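PDB 2G7L: TetR-family transcriptional regulator from Streptomyces coelicolor, which probably binds operator DNA through an N-terminal helix-turn-helix domain and regulates transcription in response to a ligand not yet identified, as TetR-family proteins do. Local coordinates for residues H107-L110 with A111-L115; L153-A156 with T157-A161; V60-T63 with A64-H67. All coordinates share one frame; numbering follows the deposited sequence.

Interaction 1: residues H107-L110 with A111-L115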
ATOM      1  N   HIS A 107       3.269  14.032   2.438  1.00 55.70           N
ATOM      2  CA  HIS A 107       3.881  13.319   3.562  1.00 54.34           C
ATOM      3  C   HIS A 107       3.988  11.778   3.381  1.00 54.42           C
ATOM      4  O   HIS A 107       3.324  10.997   4.115  1.00 53.95           O
ATOM      5  CB  HIS A 107       3.133  13.648   4.852  1.00 55.91           C
ATOM      6  CG  HIS A 107       3.017  15.113   5.118  1.00 56.06           C
ATOM      7  ND1 HIS A 107       4.000  15.835   5.763  1.00 58.10           N
ATOM      8  CD2 HIS A 107       2.041  15.999   4.807  1.00 57.87           C
ATOM      9  CE1 HIS A 107       3.635  17.101   5.843  1.00 55.04           C
ATOM     10  NE2 HIS A 107       2.458  17.230   5.261  1.00 56.04           N
ATOM     11  N   PRO A 108       4.830  11.326   2.404  1.00 53.76           N
ATOM     12  CA  PRO A 108       4.789   9.894   2.020  1.00 52.27           C
ATOM     13  C   PRO A 108       5.048   8.920   3.113  1.00 51.59           C
ATOM     14  O   PRO A 108       4.430   7.853   3.128  1.00 51.00           O
ATOM     15  CB  PRO A 108       5.792   9.809   0.849  1.00 52.63           C
ATOM     16  CG  PRO A 108       5.640  11.189   0.191  1.00 53.73           C
ATOM     17  CD  PRO A 108       5.714  12.082   1.489  1.00 52.86           C
ATOM     18  N   GLN A 109       5.880   9.297   4.084  1.00 51.14           N
ATOM     19  CA  GLN A 109       6.055   8.451   5.249  1.00 50.59           C
ATOM     20  C   GLN A 109       4.795   8.301   6.068  1.00 50.16           C
ATOM     21  O   GLN A 109       4.598   7.259   6.664  1.00 50.02           O
ATOM     22  CB  GLN A 109       7.200   8.944   6.136  1.00 52.99           C
ATOM     23  CG  GLN A 109       7.457   8.068   7.362  1.00 53.45           C
ATOM     24  CD  GLN A 109       7.688   6.602   7.028  1.00 60.17           C
ATOM     25  OE1 GLN A 109       8.544   6.295   6.189  1.00 60.43           O
ATOM     26  NE2 GLN A 109       6.949   5.680   7.710  1.00 58.19           N
ATOM     27  N   LEU A 110       3.910   9.318   6.080  1.00 49.33           N
ATOM     28  CA  LEU A 110       2.598   9.113   6.721  1.00 49.01           C
ATOM     29  C   LEU A 110       1.704   8.113   5.993  1.00 47.44           C
ATOM     30  O   LEU A 110       1.019   7.306   6.644  1.00 47.44           O
ATOM     31  CB  LEU A 110       1.853  10.463   6.943  1.00 49.72           C
ATOM     32  CG  LEU A 110       2.584  11.470   7.895  1.00 49.36           C
ATOM     33  CD1 LEU A 110       1.718  12.726   8.087  1.00 45.93           C
ATOM     34  CD2 LEU A 110       2.956  10.792   9.240  1.00 46.76           C
ATOM     35  N   ALA A 111       1.680   8.174   4.659  1.00 47.19           N
ATOM     36  CA  ALA A 111       1.038   7.082   3.823  1.00 46.72           C
ATOM     37  C   ALA A 111       1.645   5.722   4.190  1.00 46.58           C
ATOM     38  O   ALA A 111       0.888   4.784   4.495  1.00 47.16           O
ATOM     39  CB  ALA A 111       1.178   7.332   2.301  1.00 47.11           C
ATOM     40  N   ARG A 112       2.998   5.632   4.255  1.00 45.40           N
ATOM     41  CA  ARG A 112       3.638   4.345   4.591  1.00 45.93           C
ATOM     42  C   ARG A 112       3.201   3.835   5.934  1.00 45.71           C
ATOM     43  O   ARG A 112       2.892   2.633   6.110  1.00 46.90           O
ATOM     44  CB  ARG A 112       5.160   4.421   4.538  1.00 46.09           C
ATOM     45  CG  ARG A 112       5.704   4.518   3.135  1.00 47.27           C
ATOM     46  CD  ARG A 112       7.187   4.906   3.108  1.00 46.86           C
ATOM     47  NE  ARG A 112       7.407   5.579   1.834  1.00 46.21           N
ATOM     48  CZ  ARG A 112       8.566   6.048   1.398  1.00 51.32           C
ATOM     49  NH1 ARG A 112       9.673   5.876   2.100  1.00 58.11           N
ATOM     50  NH2 ARG A 112       8.638   6.635   0.223  1.00 48.73           N
ATOM     51  N   SER A 113       3.136   4.731   6.913  1.00 44.99           N
ATOM     52  CA  SER A 113       2.737   4.304   8.251  1.00 44.33           C
ATOM     53  C   SER A 113       1.257   4.042   8.342  1.00 42.32           C
ATOM     54  O   SER A 113       0.822   3.176   9.111  1.00 41.76           O
ATOM     55  CB  SER A 113       3.141   5.375   9.271  1.00 46.49           C
ATOM     56  OG  SER A 113       4.550   5.495   9.295  1.00 50.57           O
ATOM     57  N   ALA A 114       0.468   4.788   7.570  1.00 43.00           N
ATOM     58  CA  ALA A 114      -1.020   4.566   7.531  1.00 44.13           C
ATOM     59  C   ALA A 114      -1.412   3.118   7.071  1.00 45.36           C
ATOM     60  O   ALA A 114      -2.402   2.517   7.537  1.00 45.41           O
ATOM     61  CB  ALA A 114      -1.712   5.655   6.664  1.00 43.26           C
ATOM     62  N   LEU A 115      -0.547   2.491   6.286  1.00 46.29           N
ATOM     63  CA  LEU A 115      -0.768   1.047   6.006  1.00 47.71           C
ATOM     64  C   LEU A 115      -0.495   0.167   7.189  1.00 48.46           C
ATOM     65  O   LEU A 115      -1.115  -0.857   7.338  1.00 49.57           O
ATOM     66  CB  LEU A 115       0.004   0.557   4.761  1.00 47.28           C
ATOM     67  CG  LEU A 115      -0.321   1.334   3.486  1.00 49.18           C
ATOM     68  CD1 LEU A 115       0.822   1.336   2.492  1.00 52.14           C
ATOM     69  CD2 LEU A 115      -1.644   0.949   2.815  1.00 43.95           C
TER
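Three backbone bonds of normal strength tie P108, Q109 and L110 to the residues one turn further on, in the first turns of helix 108-116. R112 N reaches P108 O over 2.9 Å, while S113 N bonds to Q109 O and A114 N to L110 O. The fourth bond, A111 N to H107 O, is weak at 3.3 Å; H107 is the N-cap residue, directly after helix 89-106, and P108 opens the new helix.

The polar side-chain contact joins Q109 to S113, one turn on. Q109 NE2 donates to S113 OG at 2.9 Å, with the hydroxyl oxygen only 11° out of the amide plane. The CG of Q109 stands anti to the backbone N (chi1 -178°), and a bend at chi2 folds the amide along the helix toward the serine. S113 OG also pairs with H67 ND1 of helix 63-74.

The aliphatic part of R112 packs against oxygens of the preceding turn. Its chain, extended from CG to NE, crosses the Q109 side chain at about a right angle, bringing R112 CD to 3.6 Å from Q109 OE1, with amide and guanidinium planes 81° apart. R112 CG lies 3.6 Å from P108 O, and the polar end goes on to A161 O, to which NE donates. The apolar contact is that of L110, whose side chain packs on H67, L71 and L74 of helix 63-74.

Q109 thus helps to orient S113, whose hydroxyl is bonded to H67 of the DNA-binding region, and this pair of bonds probably limits how S113 can rotate at the junction between the two domains.

Interaction 2: residues L153-A156 with T157-A161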
ATOM      1  N   LEU A 153      -9.620   4.033  -0.011  1.00 43.61           N
ATOM      2  CA  LEU A 153      -8.648   4.705   0.863  1.00 44.29           C
ATOM      3  C   LEU A 153      -7.284   4.007   0.786  1.00 43.37           C
ATOM      4  O   LEU A 153      -6.238   4.675   0.663  1.00 43.09           O
ATOM      5  CB  LEU A 153      -9.177   4.770   2.332  1.00 43.26           C
ATOM      6  CG  LEU A 153     -10.299   5.833   2.565  1.00 44.89           C
ATOM      7  CD1 LEU A 153     -10.970   5.735   3.934  1.00 43.95           C
ATOM      8  CD2 LEU A 153      -9.775   7.201   2.296  1.00 41.44           C
ATOM      9  N   GLN A 154      -7.308   2.680   0.912  1.00 42.70           N
ATOM     10  CA  GLN A 154      -6.071   1.900   0.835  1.00 43.58           C
ATOM     11  C   GLN A 154      -5.325   2.131  -0.475  1.00 45.09           C
ATOM     12  O   GLN A 154      -4.131   2.154  -0.504  1.00 46.36           O
ATOM     13  CB  GLN A 154      -6.335   0.419   0.980  1.00 42.93           C
ATOM     14  CG  GLN A 154      -4.995  -0.356   1.209  1.00 45.97           C
ATOM     15  CD  GLN A 154      -5.190  -1.788   0.985  1.00 48.03           C
ATOM     16  OE1 GLN A 154      -5.432  -2.534   1.908  1.00 54.65           O
ATOM     17  NE2 GLN A 154      -5.170  -2.190  -0.278  1.00 51.83           N
ATOM     18  N   ASP A 155      -6.056   2.294  -1.556  1.00 47.89           N
ATOM     19  CA  ASP A 155      -5.490   2.493  -2.893  1.00 49.60           C
ATOM     20  C   ASP A 155      -4.760   3.837  -2.985  1.00 49.00           C
ATOM     21  O   ASP A 155      -3.637   3.902  -3.522  1.00 50.17           O
ATOM     22  CB  ASP A 155      -6.626   2.397  -3.918  1.00 50.91           C
ATOM     23  CG  ASP A 155      -6.191   2.804  -5.348  1.00 57.01           C
ATOM     24  OD1 ASP A 155      -5.264   2.129  -5.913  1.00 62.10           O
ATOM     25  OD2 ASP A 155      -6.788   3.780  -5.887  1.00 60.53           O
ATOM     26  N   ALA A 156      -5.366   4.917  -2.479  1.00 46.94           N
ATOM     27  CA  ALA A 156      -4.692   6.215  -2.512  1.00 45.84           C
ATOM     28  C   ALA A 156      -3.455   6.182  -1.626  1.00 44.70           C
ATOM     29  O   ALA A 156      -2.381   6.654  -1.996  1.00 43.27           O
ATOM     30  CB  ALA A 156      -5.661   7.366  -2.060  1.00 45.84           C
ATOM     31  N   THR A 157      -3.612   5.566  -0.460  1.00 44.35           N
ATOM     32  CA  THR A 157      -2.538   5.438   0.505  1.00 44.66           C
ATOM     33  C   THR A 157      -1.397   4.634  -0.050  1.00 46.06           C
ATOM     34  O   THR A 157      -0.256   5.021   0.130  1.00 45.33           O
ATOM     35  CB  THR A 157      -3.018   4.714   1.776  1.00 44.60           C
ATOM     36  OG1 THR A 157      -4.233   5.325   2.255  1.00 47.97           O
ATOM     37  CG2 THR A 157      -1.970   4.757   2.866  1.00 41.52           C
ATOM     38  N   ALA A 158      -1.684   3.471  -0.679  1.00 45.97           N
ATOM     39  CA  ALA A 158      -0.600   2.657  -1.305  1.00 45.35           C
ATOM     40  C   ALA A 158       0.109   3.450  -2.377  1.00 44.06           C
ATOM     41  O   ALA A 158       1.326   3.410  -2.451  1.00 45.84           O
ATOM     42  CB  ALA A 158      -1.127   1.322  -1.845  1.00 44.51           C
ATOM     43  N   THR A 159      -0.614   4.205  -3.171  1.00 45.39           N
ATOM     44  CA  THR A 159       0.023   4.994  -4.256  1.00 46.97           C
ATOM     45  C   THR A 159       0.882   6.162  -3.748  1.00 48.33           C
ATOM     46  O   THR A 159       1.917   6.517  -4.343  1.00 48.66           O
ATOM     47  CB  THR A 159      -1.010   5.529  -5.299  1.00 47.63           C
ATOM     48  OG1 THR A 159      -1.711   4.431  -5.914  1.00 49.86           O
ATOM     49  CG2 THR A 159      -0.306   6.312  -6.440  1.00 46.75           C
ATOM     50  N   ALA A 160       0.412   6.819  -2.691  1.00 48.91           N
ATOM     51  CA  ALA A 160       1.216   7.882  -2.038  1.00 49.41           C
ATOM     52  C   ALA A 160       2.463   7.306  -1.329  1.00 49.51           C
ATOM     53  O   ALA A 160       3.521   7.939  -1.316  1.00 48.23           O
ATOM     54  CB  ALA A 160       0.335   8.690  -1.059  1.00 48.22           C
ATOM     55  N   ALA A 161       2.330   6.091  -0.766  1.00 51.27           N
ATOM     56  CA  ALA A 161       3.470   5.348  -0.189  1.00 52.82           C
ATOM     57  C   ALA A 161       4.691   5.189  -1.091  1.00 54.71           C
ATOM     58  O   ALA A 161       5.842   5.194  -0.604  1.00 53.96           O
ATOM     59  CB  ALA A 161       3.017   3.971   0.381  1.00 52.32           C
TER
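T157 grips the L153 carbonyl twice. Its backbone N donates over 3.0 Å to L153 O, and its hydroxyl OG1 donates to the same oxygen at 2.6 Å. The two donors arrive differently: the amide is tilted 17° from the carbonyl plane, whereas OG1 sits above it, 43° out and not on a lone pair. With OG1 anti to its own carbonyl carbon (chi1 -50°), the hydroxyl is folded back beside the backbone N and over the preceding turn. OG1 also pairs with Y100 OH of helix 89-106, so this buried hydroxyl is used both along its helix and across to helix 89-106.

A158 follows with the ordinary bond from its N to Q154 O, and its CB rests 3.4 Å from that same oxygen, with no polar group of its own. T159 repeats the threonine geometry more loosely: its N bonds to D155 O at 3.1 Å, while OG1 lies equally far from that oxygen, and where its proton goes is left open. The D155 carboxylate looks elsewhere, OD2 pairing with S213 OG of helix 206-223.

A160 N follows with a bond of 2.9 Å to A156 O. Both are buried alanines, A156 lying against T101 and A160 against L104 and F105 of helix 89-106, and A160 also against A111 of helix 108-116. A161 N closes on T157 O.

A run of regular i to i+4 bonds, with small residues and the T157 hydroxyl folded back onto the backbone, is consistent with close approach of the neighbouring helices, as the A156-T101, A160-F105 and A160-A111 contacts indicate; helix 142-161 packs between helices 89-106, 108-116 and 206-223 and the second subunit, within the all-helical TetR-type C-terminal domain.

Interaction 3: residues V60-T63 with A64-H67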
ATOM      1  N   VAL A  60      -0.350   7.193  23.013  1.00 68.16           N
ATOM      2  CA  VAL A  60       0.031   6.681  21.698  1.00 68.74           C
ATOM      3  C   VAL A  60       0.947   5.458  21.869  1.00 68.95           C
ATOM      4  O   VAL A  60       2.039   5.562  22.440  1.00 69.50           O
ATOM      5  CB  VAL A  60       0.602   7.828  20.723  1.00 68.17           C
ATOM      6  CG1 VAL A  60       1.222   8.954  21.487  1.00 69.85           C
ATOM      7  CG2 VAL A  60       1.580   7.303  19.769  1.00 68.52           C
ATOM      8  N   ALA A  61       0.492   4.295  21.400  1.00 68.56           N
ATOM      9  CA  ALA A  61       1.151   3.040  21.763  1.00 67.77           C
ATOM     10  C   ALA A  61       2.463   2.757  21.011  1.00 67.48           C
ATOM     11  O   ALA A  61       3.244   1.907  21.429  1.00 68.01           O
ATOM     12  CB  ALA A  61       0.147   1.849  21.673  1.00 67.77           C
ATOM     13  N   ASN A  62       2.718   3.466  19.909  1.00 66.15           N
ATOM     14  CA  ASN A  62       3.921   3.232  19.133  1.00 64.67           C
ATOM     15  C   ASN A  62       4.136   4.302  18.076  1.00 63.93           C
ATOM     16  O   ASN A  62       3.312   5.183  17.896  1.00 64.11           O
ATOM     17  CB  ASN A  62       3.895   1.810  18.488  1.00 65.28           C
ATOM     18  CG  ASN A  62       2.603   1.519  17.689  1.00 64.42           C
ATOM     19  OD1 ASN A  62       2.242   2.265  16.791  1.00 64.84           O
ATOM     20  ND2 ASN A  62       1.925   0.422  18.019  1.00 61.27           N
ATOM     21  N   THR A  63       5.232   4.197  17.353  1.00 62.55           N
ATOM     22  CA  THR A  63       5.559   5.120  16.271  1.00 61.81           C
ATOM     23  C   THR A  63       4.393   5.297  15.263  1.00 60.99           C
ATOM     24  O   THR A  63       4.009   6.440  14.917  1.00 61.89           O
ATOM     25  CB  THR A  63       6.812   4.590  15.535  1.00 62.36           C
ATOM     26  OG1 THR A  63       7.719   4.028  16.501  1.00 63.93           O
ATOM     27  CG2 THR A  63       7.511   5.661  14.670  1.00 60.22           C
ATOM     28  N   ALA A  64       3.838   4.177  14.789  1.00 58.34           N
ATOM     29  CA  ALA A  64       2.781   4.202  13.763  1.00 56.01           C
ATOM     30  C   ALA A  64       1.474   4.832  14.252  1.00 53.30           C
ATOM     31  O   ALA A  64       0.878   5.582  13.501  1.00 52.42           O
ATOM     32  CB  ALA A  64       2.554   2.789  13.126  1.00 56.20           C
ATOM     33  N   GLU A  65       1.076   4.566  15.504  1.00 51.72           N
ATOM     34  CA  GLU A  65      -0.040   5.249  16.163  1.00 51.76           C
ATOM     35  C   GLU A  65       0.212   6.742  16.266  1.00 51.99           C
ATOM     36  O   GLU A  65      -0.704   7.558  16.096  1.00 51.58           O
ATOM     37  CB  GLU A  65      -0.380   4.659  17.535  1.00 50.84           C
ATOM     38  CG  GLU A  65      -1.054   3.226  17.497  1.00 54.75           C
ATOM     39  CD  GLU A  65      -2.400   3.152  16.726  1.00 59.08           C
ATOM     40  OE1 GLU A  65      -3.053   4.213  16.536  1.00 62.56           O
ATOM     41  OE2 GLU A  65      -2.821   2.027  16.315  1.00 61.85           O
ATOM     42  N   LEU A  66       1.472   7.093  16.488  1.00 51.72           N
ATOM     43  CA  LEU A  66       1.905   8.499  16.590  1.00 51.82           C
ATOM     44  C   LEU A  66       1.872   9.147  15.191  1.00 52.13           C
ATOM     45  O   LEU A  66       1.376  10.281  15.031  1.00 49.84           O
ATOM     46  CB  LEU A  66       3.332   8.583  17.186  1.00 51.13           C
ATOM     47  CG  LEU A  66       4.036   9.956  17.201  1.00 52.02           C
ATOM     48  CD1 LEU A  66       3.285  10.895  18.223  1.00 51.81           C
ATOM     49  CD2 LEU A  66       5.568   9.834  17.555  1.00 51.60           C
ATOM     50  N   HIS A  67       2.419   8.446  14.176  1.00 51.57           N
ATOM     51  CA  HIS A  67       2.308   8.992  12.790  1.00 51.95           C
ATOM     52  C   HIS A  67       0.851   9.092  12.388  1.00 49.05           C
ATOM     53  O   HIS A  67       0.463  10.071  11.779  1.00 49.41           O
ATOM     54  CB  HIS A  67       3.102   8.196  11.756  1.00 53.21           C
ATOM     55  CG  HIS A  67       4.587   8.288  11.933  1.00 58.48           C
ATOM     56  ND1 HIS A  67       5.470   7.526  11.198  1.00 62.89           N
ATOM     57  CD2 HIS A  67       5.342   9.027  12.778  1.00 59.84           C
ATOM     58  CE1 HIS A  67       6.708   7.799  11.579  1.00 62.95           C
ATOM     59  NE2 HIS A  67       6.655   8.698  12.545  1.00 61.08           N
TER
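The backbone passes from an extended conformation at N62 into helix 63-74, where L66 N bonds to N62 O at 3.0 Å and H67 N to T63 O at 2.7 Å. N62 is the N-cap, and its side chain supplies the capping bond: OD1 accepts from E65 N over 2.9 Å, with an N-H...O angle of 167°. The torsion that places it there, chi1 52°, sets CG between the backbone N and the carbonyl carbon and turns OD1 back over the first turn. E65 CG comes within 3.5 Å of N62 OD1, the two side chains crossing at a slant, while the glutamate chain bends at chi2 and leads its carboxylate away. An alanine here would leave E65 N without its capping acceptor and would probably fray the start of the helix.

This cap follows the helix-turn-helix of the TetR DNA-binding domain, where helix 63-74 runs on toward the C-terminal domain. V60, just before it, turns CG2 toward L66 and meets L66 CB at 3.4 Å, tighter than usual for two carbons; M42 and I24 also touch V60, and L45 and A28 touch L66, so the pair joins three helices of the domain.

The T63 and H67 side chains run next to each other in one direction. The methyl T63 CG2 sits over the imidazole face, 4.1 Å from the ring centroid and 29° off the normal, a CH-pi contact. T63 O lies over a face of this ring too, offset toward its rim, and the ring nitrogen H67 ND1 bonds to S113 OG on helix 108-116.

In the fold
Along the chain interaction 3 comes first, at the start of helix 63-74, then interaction 1 in helix 108-116, then interaction 2 in helix 142-161. Interaction 1 lies between the others in space too: its centre is about 12 Å from that of interaction 3 and about 9 Å from that of interaction 2, whereas the centres of interactions 2 and 3 are about 19 Å apart. Helix 108-116, part of the C-terminal domain, touches helix 63-74 through the S113-H67 bond and helix 142-161 through the R112-A161 bond. In this family ligand-induced movement commonly passes between the domains, so this bridge could by inference take part. All three reach the second subunit, interaction 3 only through E65.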